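Long-range contact in myosin IE heavy chain (PDB 1LKX), which moves along actin filaments by hydrolysing ATP, being a single-headed myosin of the first class whose motor domain is the part described here: residues I201-L209 / S243-K251. Numbering follows the deposited sequence.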
loop_
_atom_site.group_PDB
_atom_site.type_symbol
_atom_site.label_atom_id
_atom_site.label_comp_id
_atom_site.label_asym_id
_atom_site.label_seq_id
_atom_site.Cartn_x
_atom_site.Cartn_y
_atom_site.Cartn_z
ATOM N N ILE A 201 16.080 -0.456 -8.242
ATOM C CA ILE A 201 16.601 -1.098 -9.437
ATOM C C ILE A 201 17.621 -0.258 -10.201
ATOM O O ILE A 201 18.647 -0.772 -10.614
ATOM C CB ILE A 201 15.448 -1.521 -10.372
ATOM C CG1 ILE A 201 15.971 -2.459 -11.454
ATOM C CG2 ILE A 201 14.802 -0.302 -10.986
ATOM C CD1 ILE A 201 16.560 -3.711 -10.916
ATOM N N PHE A 202 17.358 1.030 -10.373
ATOM C CA PHE A 202 18.280 1.891 -11.097
ATOM C C PHE A 202 19.668 1.806 -10.505
ATOM O O PHE A 202 20.624 1.498 -11.203
ATOM C CB PHE A 202 17.820 3.349 -11.058
ATOM C CG PHE A 202 16.697 3.665 -12.002
ATOM C CD1 PHE A 202 16.847 3.484 -13.362
ATOM C CD2 PHE A 202 15.498 4.169 -11.525
ATOM C CE1 PHE A 202 15.818 3.800 -14.234
ATOM C CE2 PHE A 202 14.464 4.489 -12.386
ATOM C CZ PHE A 202 14.622 4.306 -13.741
ATOM N N TYR A 203 19.784 2.079 -9.213
ATOM C CA TYR A 203 21.078 2.042 -8.545
ATOM C C TYR A 203 21.671 0.650 -8.510
ATOM O O TYR A 203 22.862 0.474 -8.715
ATOM C CB TYR A 203 20.942 2.573 -7.129
ATOM C CG TYR A 203 20.352 3.949 -7.087
ATOM C CD1 TYR A 203 18.980 4.140 -7.121
ATOM C CD2 TYR A 203 21.169 5.062 -7.044
ATOM C CE1 TYR A 203 18.436 5.424 -7.109
ATOM C CE2 TYR A 203 20.641 6.342 -7.034
ATOM C CZ TYR A 203 19.276 6.520 -7.062
ATOM O OH TYR A 203 18.769 7.798 -7.008
ATOM N N GLN A 204 20.829 -0.340 -8.266
ATOM C CA GLN A 204 21.284 -1.715 -8.183
ATOM C C GLN A 204 21.781 -2.258 -9.519
ATOM O O GLN A 204 22.739 -3.028 -9.570
ATOM C CB GLN A 204 20.154 -2.576 -7.626
ATOM C CG GLN A 204 19.523 -1.949 -6.397
ATOM C CD GLN A 204 18.501 -2.833 -5.738
ATOM O OE1 GLN A 204 17.729 -3.511 -6.407
ATOM N NE2 GLN A 204 18.476 -2.817 -4.409
ATOM N N MET A 205 21.128 -1.859 -10.601
ATOM C CA MET A 205 21.536 -2.300 -11.931
ATOM C C MET A 205 22.916 -1.739 -12.249
ATOM O O MET A 205 23.793 -2.442 -12.760
ATOM C CB MET A 205 20.550 -1.803 -12.981
ATOM C CG MET A 205 21.161 -1.688 -14.354
ATOM S SD MET A 205 20.107 -0.769 -15.467
ATOM C CE MET A 205 19.450 -2.086 -16.494
ATOM N N LEU A 206 23.093 -0.457 -11.949
ATOM C CA LEU A 206 24.353 0.215 -12.200
ATOM C C LEU A 206 25.526 -0.417 -11.451
ATOM O O LEU A 206 26.679 -0.226 -11.842
ATOM C CB LEU A 206 24.224 1.695 -11.844
ATOM C CG LEU A 206 24.073 2.658 -13.022
ATOM C CD1 LEU A 206 23.204 2.049 -14.095
ATOM C CD2 LEU A 206 23.478 3.964 -12.534
ATOM N N LYS A 207 25.239 -1.174 -10.392
ATOM C CA LYS A 207 26.293 -1.814 -9.620
ATOM C C LYS A 207 26.155 -3.323 -9.656
ATOM O O LYS A 207 26.818 -4.032 -8.910
ATOM C CB LYS A 207 26.244 -1.340 -8.175
ATOM C CG LYS A 207 26.253 0.164 -8.032
ATOM C CD LYS A 207 26.081 0.577 -6.570
ATOM C CE LYS A 207 25.738 2.077 -6.442
ATOM N NZ LYS A 207 25.509 2.538 -5.029
ATOM N N GLY A 208 25.298 -3.820 -10.533
ATOM C CA GLY A 208 25.101 -5.253 -10.603
ATOM C C GLY A 208 25.443 -5.871 -11.937
ATOM O O GLY A 208 25.965 -6.981 -11.991
ATOM N N LEU A 209 25.144 -5.161 -13.018
ATOM C CA LEU A 209 25.437 -5.664 -14.352
ATOM C C LEU A 209 26.937 -5.710 -14.628
ATOM O O LEU A 209 27.717 -4.945 -14.050
ATOM C CB LEU A 209 24.752 -4.798 -15.408
ATOM C CG LEU A 209 23.237 -4.895 -15.466
ATOM C CD1 LEU A 209 22.737 -4.038 -16.607
ATOM C CD2 LEU A 209 22.822 -6.337 -15.665
ATOM N N SER A 243 24.677 -3.695 -4.858
ATOM C CA SER A 243 25.384 -4.740 -5.582
ATOM C C SER A 243 24.929 -6.140 -5.236
ATOM O O SER A 243 24.599 -6.919 -6.119
ATOM C CB SER A 243 26.884 -4.617 -5.338
ATOM O OG SER A 243 27.595 -5.474 -6.213
ATOM N N GLY A 244 24.913 -6.455 -3.948
ATOM C CA GLY A 244 24.512 -7.782 -3.529
ATOM C C GLY A 244 23.050 -8.026 -3.776
ATOM O O GLY A 244 22.631 -9.146 -4.074
ATOM N N GLU A 245 22.273 -6.959 -3.655
ATOM C CA GLU A 245 20.838 -7.026 -3.850
ATOM C C GLU A 245 20.454 -7.363 -5.299
ATOM O O GLU A 245 19.525 -8.133 -5.547
ATOM C CB GLU A 245 20.210 -5.695 -3.435
ATOM C CG GLU A 245 18.713 -5.678 -3.555
ATOM C CD GLU A 245 18.079 -6.766 -2.740
ATOM O OE1 GLU A 245 17.373 -7.610 -3.335
ATOM O OE2 GLU A 245 18.293 -6.772 -1.508
ATOM N N PHE A 246 21.171 -6.787 -6.253
ATOM C CA PHE A 246 20.875 -7.031 -7.653
ATOM C C PHE A 246 20.949 -8.508 -7.994
ATOM O O PHE A 246 20.185 -8.996 -8.814
ATOM C CB PHE A 246 21.847 -6.262 -8.538
ATOM C CG PHE A 246 21.586 -6.431 -10.006
ATOM C CD1 PHE A 246 20.482 -5.838 -10.604
ATOM C CD2 PHE A 246 22.444 -7.195 -10.792
ATOM C CE1 PHE A 246 20.230 -5.999 -11.970
ATOM C CE2 PHE A 246 22.203 -7.364 -12.155
ATOM C CZ PHE A 246 21.092 -6.764 -12.744
ATOM N N LYS A 247 21.877 -9.222 -7.376
ATOM C CA LYS A 247 22.014 -10.642 -7.643
ATOM C C LYS A 247 20.760 -11.402 -7.224
ATOM O O LYS A 247 20.395 -12.391 -7.851
ATOM C CB LYS A 247 23.232 -11.205 -6.918
ATOM C CG LYS A 247 24.559 -10.691 -7.453
ATOM C CD LYS A 247 25.730 -11.593 -7.026
ATOM C CE LYS A 247 26.036 -11.520 -5.522
ATOM N NZ LYS A 247 26.639 -10.217 -5.099
ATOM N N ILE A 248 20.100 -10.930 -6.170
ATOM C CA ILE A 248 18.879 -11.566 -5.669
ATOM C C ILE A 248 17.731 -11.397 -6.655
ATOM O O ILE A 248 17.031 -12.349 -6.981
ATOM C CB ILE A 248 18.438 -10.948 -4.333
ATOM C CG1 ILE A 248 19.586 -11.022 -3.321
ATOM C CG2 ILE A 248 17.207 -11.653 -3.818
ATOM C CD1 ILE A 248 20.067 -12.420 -3.023
ATOM N N ILE A 249 17.543 -10.164 -7.109
ATOM C CA ILE A 249 16.496 -9.824 -8.063
ATOM C C ILE A 249 16.593 -10.692 -9.305
ATOM O O ILE A 249 15.591 -11.216 -9.786
ATOM C CB ILE A 249 16.622 -8.363 -8.493
ATOM C CG1 ILE A 249 16.521 -7.465 -7.263
ATOM C CG2 ILE A 249 15.563 -8.029 -9.514
ATOM C CD1 ILE A 249 16.951 -6.045 -7.518
ATOM N N VAL A 250 17.809 -10.842 -9.821
ATOM C CA VAL A 250 18.034 -11.640 -11.016
ATOM C C VAL A 250 17.646 -13.086 -10.788
ATOM O O VAL A 250 17.124 -13.726 -11.680
ATOM C CB VAL A 250 19.494 -11.568 -11.481
ATOM C CG1 VAL A 250 19.650 -12.298 -12.796
ATOM C CG2 VAL A 250 19.912 -10.119 -11.644
ATOM N N LYS A 251 17.907 -13.616 -9.601
ATOM C CA LYS A 251 17.507 -14.992 -9.310
ATOM C C LYS A 251 15.986 -15.036 -9.397
ATOM O O LYS A 251 15.418 -15.908 -10.056
ATOM C CB LYS A 251 17.930 -15.413 -7.896
ATOM C CG LYS A 251 19.364 -15.901 -7.761
ATOM C CD LYS A 251 19.680 -16.227 -6.304
ATOM C CE LYS A 251 20.959 -17.047 -6.162
ATOM N NZ LYS A 251 22.146 -16.354 -6.731
#
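Phe246 packs against Gln204, Met205, Gly208 and Leu209 at the centre of this helix-helix crossing in the myosin motor domain, where the axes of segments 201-206 and 243-251 cross at -101°, 8.1 Å apart at closest approach. Apolar packing dominates. With CG anti to the backbone N (chi1 -179°), the benzyl group reaches across to the last turn of the neighbouring helix and the loop after it. Its CB lies 4.2 Å from Gln204 CB, CE1 approaches Met205 CA, and CZ meets Leu209 CD2 at 3.4 Å. Gly208 suits its place because a beta carbon there would run into the ring. Val250 CG2, one turn on in the same helix, sits over one face, offset toward the rim. Were Phe246 an alanine, a gap would probably open beside Gly208, leaving Trp267 of helix 260-276 as the remaining aromatic neighbour of Met205 and Leu209. Farther along, Ile201 CD1 touches Ile249 CD1 at 4.1 Å, two branched side chains beside helix 127-147. The Gln204 amide lies against the aliphatic part of Glu245. A single hydrogen bond joins the segments. Lys207 turns its amine to Asp236 and Asp242, while the Lys207 carbonyl O accepts from Ser243 OG (3.2 Å), the donor standing 23° from the carbonyl plane.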